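Local structure of thioesterase (Pseudomonas aeruginosa, 2O5U) at residues A[15-19]-A[43-48]. The protein is a putative thioesterase of the 4-hydroxybenzoyl-CoA thioesterase family that probably hydrolyses fatty acyl-CoA thioesters. Residues are numbered along the deposited sequence.
Sequences HFQPI and TAVNTY
Extended strand 15-19 crosses helical segment 43-48, the axes approaching to 9.3 Å with their N-to-C directions at 114°, and Q17 lies opposite A44 (CA to CA 6.5 Å). Strand alternation turns H15, Q17 and I19 toward the helix. Q17 buries the most surface: with chi1 and chi2 both t, its extended side chain sets OE1 3.4 Å from A44 CA and 3.4 Å from T47 CB. No direct hydrogen bond joins the segments; one water O lies 2.5 Å from Q17 OE1 and 2.7 Å from A44 O, and another accepts weakly from Q17 NE2 (3.2 Å) and donates to T47 OG1 (2.9 Å). At the strand start, H15 (chi1 t) offers its ring face to the edge of Y48 (chi1 t), a T-shaped pair with centroids 5.0 Å apart and planes at 62°; Y48 OH is hydrogen-bonded to A139 O. At the other end, I19 CD1 meets T43 CG2 at 3.9 Å. Strand 15-19, outermost within this chain, pairs with strand 83-92, the antiparallel sheet curling around central helix 34-53 as in the hotdog fold.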
loop_
_atom_site.group_PDB
_atom_site.type_symbol
_atom_site.label_atom_id
_atom_site.label_comp_id
_atom_site.label_asym_id
_atom_site.label_seq_id
_atom_site.Cartn_x
_atom_site.Cartn_y
_atom_site.Cartn_z
ATOM N N HIS A 15 -5.143 -0.744 -25.819
ATOM C CA HIS A 15 -4.135 -1.604 -25.271
ATOM C C HIS A 15 -4.612 -2.150 -23.919
ATOM O O HIS A 15 -5.143 -1.383 -23.099
ATOM C CB HIS A 15 -2.864 -0.803 -25.056
ATOM C CG HIS A 15 -1.792 -1.544 -24.312
ATOM N ND1 HIS A 15 -0.961 -2.464 -24.922
ATOM C CD2 HIS A 15 -1.408 -1.494 -23.016
ATOM C CE1 HIS A 15 -0.120 -2.951 -24.028
ATOM N NE2 HIS A 15 -0.376 -2.381 -22.865
ATOM N N PHE A 16 -4.330 -3.422 -23.667
ATOM C CA PHE A 16 -4.755 -4.109 -22.447
ATOM C C PHE A 16 -3.622 -4.744 -21.670
ATOM O O PHE A 16 -2.713 -5.328 -22.256
ATOM C CB PHE A 16 -5.809 -5.180 -22.787
ATOM C CG PHE A 16 -7.081 -4.569 -23.208
ATOM C CD1 PHE A 16 -7.265 -4.212 -24.531
ATOM C CD2 PHE A 16 -8.066 -4.262 -22.268
ATOM C CE1 PHE A 16 -8.446 -3.586 -24.944
ATOM C CE2 PHE A 16 -9.246 -3.639 -22.670
ATOM C CZ PHE A 16 -9.420 -3.286 -23.998
ATOM N N GLN A 17 -3.733 -4.691 -20.353
ATOM C CA GLN A 17 -2.722 -5.340 -19.538
ATOM C C GLN A 17 -3.340 -5.990 -18.345
ATOM O O GLN A 17 -3.996 -5.316 -17.555
ATOM C CB GLN A 17 -1.692 -4.344 -19.037
ATOM C CG GLN A 17 -0.555 -5.037 -18.287
ATOM C CD GLN A 17 0.244 -4.085 -17.455
ATOM O OE1 GLN A 17 0.317 -2.908 -17.767
ATOM N NE2 GLN A 17 0.887 -4.596 -16.408
ATOM N N PRO A 18 -3.052 -7.271 -18.175
ATOM C CA PRO A 18 -3.502 -7.936 -16.985
ATOM C C PRO A 18 -2.681 -7.439 -15.791
ATOM O O PRO A 18 -1.481 -7.112 -15.917
ATOM C CB PRO A 18 -3.226 -9.413 -17.314
ATOM C CG PRO A 18 -2.061 -9.358 -18.214
ATOM C CD PRO A 18 -2.271 -8.171 -19.049
ATOM N N ILE A 19 -3.326 -7.355 -14.632
ATOM C CA ILE A 19 -2.663 -7.031 -13.366
ATOM C C ILE A 19 -3.209 -8.005 -12.353
ATOM O O ILE A 19 -4.389 -8.064 -12.178
ATOM C CB ILE A 19 -2.957 -5.597 -12.886
ATOM C CG1 ILE A 19 -2.422 -4.566 -13.927
ATOM C CG2 ILE A 19 -2.348 -5.348 -11.514
ATOM C CD1 ILE A 19 -2.453 -3.112 -13.493
ATOM N N THR A 43 0.399 1.793 -12.909
ATOM C CA THR A 43 1.046 0.581 -13.390
ATOM C C THR A 43 0.856 0.346 -14.871
ATOM O O THR A 43 1.823 0.106 -15.573
ATOM C CB THR A 43 0.603 -0.658 -12.542
ATOM O OG1 THR A 43 0.984 -0.362 -11.207
ATOM C CG2 THR A 43 1.286 -1.960 -13.036
ATOM N N ALA A 44 -0.389 0.409 -15.333
ATOM C CA ALA A 44 -0.733 0.140 -16.732
ATOM C C ALA A 44 0.011 1.137 -17.630
ATOM O O ALA A 44 0.584 0.749 -18.672
ATOM C CB ALA A 44 -2.259 0.315 -16.925
ATOM N N VAL A 45 -0.036 2.408 -17.256
ATOM C CA VAL A 45 0.583 3.467 -18.090
ATOM C C VAL A 45 2.105 3.301 -18.094
ATOM O O VAL A 45 2.742 3.259 -19.140
ATOM C CB VAL A 45 0.160 4.894 -17.647
ATOM C CG1 VAL A 45 1.049 5.977 -18.321
ATOM C CG2 VAL A 45 -1.280 5.184 -18.025
ATOM N N ASN A 46 2.698 3.176 -16.918
ATOM C CA ASN A 46 4.192 3.112 -16.917
ATOM C C ASN A 46 4.806 1.839 -17.479
ATOM O O ASN A 46 5.899 1.863 -18.081
ATOM C CB ASN A 46 4.693 3.475 -15.530
ATOM C CG ASN A 46 4.554 4.932 -15.271
ATOM O OD1 ASN A 46 5.277 5.741 -15.865
ATOM N ND2 ASN A 46 3.663 5.297 -14.362
ATOM N N THR A 47 4.091 0.733 -17.314
ATOM C CA THR A 47 4.476 -0.533 -17.951
ATOM C C THR A 47 4.631 -0.342 -19.474
ATOM O O THR A 47 5.684 -0.672 -20.052
ATOM C CB THR A 47 3.468 -1.664 -17.582
ATOM O OG1 THR A 47 3.446 -1.821 -16.150
ATOM C CG2 THR A 47 3.867 -3.012 -18.243
ATOM N N TYR A 48 3.600 0.246 -20.081
ATOM C CA TYR A 48 3.612 0.613 -21.491
ATOM C C TYR A 48 4.779 1.561 -21.892
ATOM O O TYR A 48 5.530 1.242 -22.830
ATOM C CB TYR A 48 2.287 1.220 -21.890
ATOM C CG TYR A 48 2.203 1.447 -23.374
ATOM C CD1 TYR A 48 1.862 0.402 -24.244
ATOM C CD2 TYR A 48 2.462 2.719 -23.905
ATOM C CE1 TYR A 48 1.796 0.621 -25.625
ATOM C CE2 TYR A 48 2.410 2.955 -25.256
ATOM C CZ TYR A 48 2.068 1.908 -26.117
ATOM O OH TYR A 48 2.038 2.211 -27.474
HETATM O O HOH W 1 -0.555 -1.436 -19.650
HETATM O O HOH W 2 3.678 -4.327 -14.811
#